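Local coordinates for surface glycoprotein (Trypanosoma brucei, PDB 5KLH), which probably acts as a sensor on the surface of the insect-stage parasite, this chain being the bilobed ectodomain of the membrane-spanning protein, at residues F14-E27 and R42-V56. Sequence-based numbering, arbitrary orientation.
Sequences FKKAVSAFDPKPLE and RQSLSVAGLGSIPSV
The N-terminal helix 12-20 and the loop after it lie over a beta-hairpin, strands 36-47 and 51-63 of the large mixed sheet, advancing along strand 51-63 in the same direction, and two apolar patches join them. At the hairpin turn, Phe14 directs its ring edge at Leu50, with CD2 3.6 Å from CD1 of Leu50 in the plane of the ring, while Val47 CG2 approaches the ring obliquely. The CB of Phe14 points at the hairpin, and with CG anti to the backbone N (chi1 178°) the ring extends beside the carbonyl carbon to meet Leu50. Val18 CG2, one helical turn on, lies above one ring face, offset toward its rim, and the same methyl meets Ile53 CG2 at 3.7 Å, the two side chains crossing at about a right angle. The other methyl of Leu50, CD2, lies 4.0 Å from Lys15 CD, the aliphatic part of an exposed lysine. A classic beta bulge, with Leu50 and Gly51 both facing Val47, shapes the turn; Val47 O accepts from both of their backbone N atoms.

Past the helix, the far end of the Phe21 ring meets the hairpin backbone obliquely: CE2 lies 3.8 Å from Pro54 O and CZ 4.2 Å from Val56 CG2, with Pro23 N over the centre of one ring face. The two methyls of Val56 are divided, CG2 touching Pro23 CB at 3.7 Å and CG1 touching Leu26 CB at 3.8 Å. Helix 208-215 also packs here, through Leu212 on Phe14 and Pro208 on Phe21 and Ile53, and Asp207 accepts from Val56 N.

At the far end a long Glu27-Arg42 salt bridge is doubtful, Arg42 having been modelled in two conformers. Cohesion between the segments therefore comes mainly from apolar contact, any ion-pair attraction at this exposed margin being modest.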
# COMPACT_ATOMS: atom_id res chain seq x y z
N PHE A 14 -9.21 14.26 7.62
CA PHE A 14 -9.66 13.89 6.28
C PHE A 14 -10.43 15.01 5.60
O PHE A 14 -10.16 15.32 4.43
CB PHE A 14 -10.51 12.63 6.34
CG PHE A 14 -11.04 12.22 5.00
CD1 PHE A 14 -10.17 11.80 4.00
CD2 PHE A 14 -12.39 12.28 4.73
CE1 PHE A 14 -10.65 11.43 2.76
CE2 PHE A 14 -12.87 11.92 3.49
CZ PHE A 14 -12.00 11.50 2.50
N LYS A 15 -11.37 15.63 6.31
CA LYS A 15 -12.15 16.74 5.74
C LYS A 15 -11.26 17.89 5.30
O LYS A 15 -11.49 18.52 4.27
CB LYS A 15 -13.20 17.24 6.75
CG LYS A 15 -14.35 16.27 6.94
CD LYS A 15 -15.25 16.63 8.14
CE LYS A 15 -15.86 18.01 8.02
NZ LYS A 15 -16.75 18.30 9.18
N LYS A 16 -10.21 18.17 6.08
CA LYS A 16 -9.34 19.26 5.73
C LYS A 16 -8.58 18.94 4.45
O LYS A 16 -8.38 19.82 3.62
CB LYS A 16 -8.39 19.57 6.90
CG LYS A 16 -9.13 20.29 8.04
CD LYS A 16 -8.28 20.44 9.29
CE LYS A 16 -8.93 21.42 10.27
NZ LYS A 16 -8.28 21.39 11.61
N ALA A 17 -8.19 17.68 4.28
CA ALA A 17 -7.51 17.25 3.07
C ALA A 17 -8.42 17.38 1.85
O ALA A 17 -7.99 17.81 0.77
CB ALA A 17 -7.02 15.80 3.21
N VAL A 18 -9.68 17.02 2.02
CA VAL A 18 -10.65 17.11 0.94
C VAL A 18 -10.83 18.57 0.51
O VAL A 18 -10.84 18.89 -0.67
CB VAL A 18 -11.99 16.51 1.37
CG1 VAL A 18 -13.08 16.79 0.34
CG2 VAL A 18 -11.84 15.01 1.56
N SER A 19 -10.93 19.46 1.50
CA SER A 19 -11.09 20.89 1.23
C SER A 19 -9.89 21.49 0.52
O SER A 19 -10.04 22.38 -0.32
CB SER A 19 -11.34 21.64 2.53
OG SER A 19 -12.52 21.17 3.15
N ALA A 20 -8.70 21.02 0.88
CA ALA A 20 -7.46 21.52 0.30
C ALA A 20 -7.13 20.94 -1.08
O ALA A 20 -6.28 21.48 -1.78
CB ALA A 20 -6.31 21.24 1.25
N PHE A 21 -7.81 19.85 -1.46
CA PHE A 21 -7.50 19.14 -2.70
C PHE A 21 -7.85 19.98 -3.93
O PHE A 21 -9.01 20.38 -4.11
CB PHE A 21 -8.24 17.79 -2.74
CG PHE A 21 -7.99 16.97 -3.98
CD1 PHE A 21 -6.70 16.63 -4.38
CD2 PHE A 21 -9.06 16.47 -4.71
CE1 PHE A 21 -6.49 15.84 -5.51
CE2 PHE A 21 -8.86 15.68 -5.84
CZ PHE A 21 -7.58 15.37 -6.24
N ASP A 22 -6.85 20.23 -4.76
CA ASP A 22 -7.01 20.94 -6.03
C ASP A 22 -6.63 20.02 -7.18
O ASP A 22 -5.44 19.82 -7.45
CB ASP A 22 -6.16 22.22 -6.02
CG ASP A 22 -6.21 22.98 -7.34
OD1 ASP A 22 -7.11 22.74 -8.17
OD2 ASP A 22 -5.33 23.86 -7.53
N PRO A 23 -7.63 19.43 -7.85
CA PRO A 23 -7.37 18.48 -8.93
C PRO A 23 -7.06 19.13 -10.27
O PRO A 23 -6.67 18.44 -11.21
CB PRO A 23 -8.69 17.70 -9.01
CG PRO A 23 -9.71 18.72 -8.62
CD PRO A 23 -9.06 19.52 -7.53
N LYS A 24 -7.23 20.45 -10.36
CA LYS A 24 -7.04 21.15 -11.63
C LYS A 24 -5.67 20.91 -12.28
O LYS A 24 -5.60 20.63 -13.48
CB LYS A 24 -7.29 22.64 -11.42
CG LYS A 24 -8.75 22.86 -11.00
CD LYS A 24 -9.15 24.32 -10.89
CE LYS A 24 -10.57 24.53 -11.42
NZ LYS A 24 -11.50 23.46 -10.95
N PRO A 25 -4.58 20.97 -11.49
CA PRO A 25 -3.30 20.68 -12.15
C PRO A 25 -3.21 19.24 -12.67
O PRO A 25 -2.51 18.98 -13.64
CB PRO A 25 -2.26 20.91 -11.04
CG PRO A 25 -2.97 21.73 -10.00
CD PRO A 25 -4.41 21.35 -10.08
N LEU A 26 -3.93 18.33 -12.04
CA LEU A 26 -3.83 16.92 -12.40
C LEU A 26 -4.44 16.60 -13.76
O LEU A 26 -4.16 15.55 -14.35
CB LEU A 26 -4.47 16.05 -11.33
CG LEU A 26 -4.02 16.44 -9.92
CD1 LEU A 26 -4.65 15.53 -8.88
CD2 LEU A 26 -2.50 16.39 -9.83
N GLU A 27 -5.26 17.52 -14.28
CA GLU A 27 -5.84 17.36 -15.62
C GLU A 27 -4.75 17.34 -16.68
O GLU A 27 -4.93 16.78 -17.77
CB GLU A 27 -6.85 18.47 -15.92
CG GLU A 27 -7.97 18.57 -14.89
CD GLU A 27 -8.47 17.21 -14.41
OE1 GLU A 27 -8.93 16.40 -15.25
OE2 GLU A 27 -8.42 16.96 -13.18
N ARG A 42 -10.91 10.46 -13.32
CA ARG A 42 -11.57 11.09 -12.19
C ARG A 42 -12.55 10.10 -11.56
O ARG A 42 -13.53 9.70 -12.20
CB ARG A 42 -12.27 12.37 -12.65
CG ARG A 42 -11.30 13.44 -13.16
CD ARG A 42 -11.94 14.40 -14.17
NE ARG A 42 -11.74 13.97 -15.56
CZ ARG A 42 -12.71 13.58 -16.38
NH1 ARG A 42 -12.43 13.21 -17.62
NH2 ARG A 42 -13.97 13.57 -15.97
N GLN A 43 -12.28 9.70 -10.32
CA GLN A 43 -13.11 8.73 -9.62
C GLN A 43 -13.79 9.42 -8.45
O GLN A 43 -13.43 10.55 -8.07
CB GLN A 43 -12.28 7.53 -9.13
CG GLN A 43 -11.20 7.88 -8.06
CD GLN A 43 -10.38 6.67 -7.59
OE1 GLN A 43 -10.71 5.52 -7.92
NE2 GLN A 43 -9.31 6.92 -6.80
N SER A 44 -14.79 8.76 -7.89
CA SER A 44 -15.46 9.28 -6.71
C SER A 44 -15.40 8.25 -5.62
O SER A 44 -15.71 7.08 -5.85
CB SER A 44 -16.92 9.65 -7.02
OG SER A 44 -16.98 10.79 -7.86
N LEU A 45 -14.97 8.68 -4.44
CA LEU A 45 -14.99 7.83 -3.26
C LEU A 45 -16.33 8.04 -2.58
O LEU A 45 -16.88 9.14 -2.62
CB LEU A 45 -13.84 8.19 -2.32
CG LEU A 45 -12.49 8.35 -3.00
CD1 LEU A 45 -11.47 8.82 -1.98
CD2 LEU A 45 -12.04 7.04 -3.66
N SER A 46 -16.86 7.00 -1.96
CA SER A 46 -18.05 7.18 -1.16
C SER A 46 -17.66 6.98 0.29
O SER A 46 -17.28 5.88 0.66
CB SER A 46 -19.16 6.18 -1.54
OG SER A 46 -19.47 6.21 -2.92
N VAL A 47 -17.76 8.04 1.09
CA VAL A 47 -17.44 7.96 2.51
C VAL A 47 -18.68 8.23 3.35
O VAL A 47 -19.27 9.30 3.26
CB VAL A 47 -16.34 8.97 2.88
CG1 VAL A 47 -15.93 8.81 4.33
CG2 VAL A 47 -15.14 8.80 1.97
N ALA A 48 -19.05 7.25 4.16
CA ALA A 48 -20.26 7.34 4.98
C ALA A 48 -20.28 8.63 5.80
O ALA A 48 -19.34 8.91 6.55
CB ALA A 48 -20.37 6.14 5.89
N GLY A 49 -21.34 9.41 5.63
CA GLY A 49 -21.48 10.64 6.38
C GLY A 49 -20.88 11.84 5.71
O GLY A 49 -21.19 12.97 6.08
N LEU A 50 -20.03 11.61 4.71
CA LEU A 50 -19.35 12.72 4.04
C LEU A 50 -19.67 12.76 2.55
O LEU A 50 -19.37 13.75 1.89
CB LEU A 50 -17.83 12.61 4.25
CG LEU A 50 -17.35 12.75 5.70
CD1 LEU A 50 -15.83 12.60 5.79
CD2 LEU A 50 -17.77 14.09 6.28
N GLY A 51 -20.26 11.68 2.03
CA GLY A 51 -20.76 11.67 0.66
C GLY A 51 -19.72 11.30 -0.38
O GLY A 51 -18.74 10.61 -0.08
N SER A 52 -19.94 11.76 -1.61
CA SER A 52 -19.03 11.46 -2.72
C SER A 52 -17.86 12.43 -2.75
O SER A 52 -18.05 13.65 -2.73
CB SER A 52 -19.79 11.49 -4.04
OG SER A 52 -20.67 10.38 -4.13
N ILE A 53 -16.64 11.88 -2.82
CA ILE A 53 -15.40 12.65 -2.67
C ILE A 53 -14.55 12.47 -3.92
O ILE A 53 -14.29 11.34 -4.31
CB ILE A 53 -14.59 12.17 -1.45
CG1 ILE A 53 -15.46 12.10 -0.19
CG2 ILE A 53 -13.35 13.04 -1.24
CD1 ILE A 53 -15.97 13.42 0.29
N PRO A 54 -14.12 13.57 -4.55
CA PRO A 54 -13.32 13.44 -5.78
C PRO A 54 -11.93 12.89 -5.53
O PRO A 54 -11.34 13.11 -4.47
CB PRO A 54 -13.24 14.88 -6.30
CG PRO A 54 -13.39 15.72 -5.10
CD PRO A 54 -14.32 14.98 -4.17
N SER A 55 -11.41 12.19 -6.53
CA SER A 55 -10.07 11.63 -6.48
C SER A 55 -9.62 11.57 -7.92
O SER A 55 -10.42 11.25 -8.80
CB SER A 55 -10.07 10.24 -5.83
OG SER A 55 -8.83 9.56 -5.99
N VAL A 56 -8.36 11.92 -8.18
CA VAL A 56 -7.89 12.02 -9.55
C VAL A 56 -6.52 11.36 -9.66
O VAL A 56 -5.63 11.64 -8.85
CB VAL A 56 -7.79 13.49 -10.01
CG1 VAL A 56 -7.27 13.55 -11.44
CG2 VAL A 56 -9.14 14.17 -9.93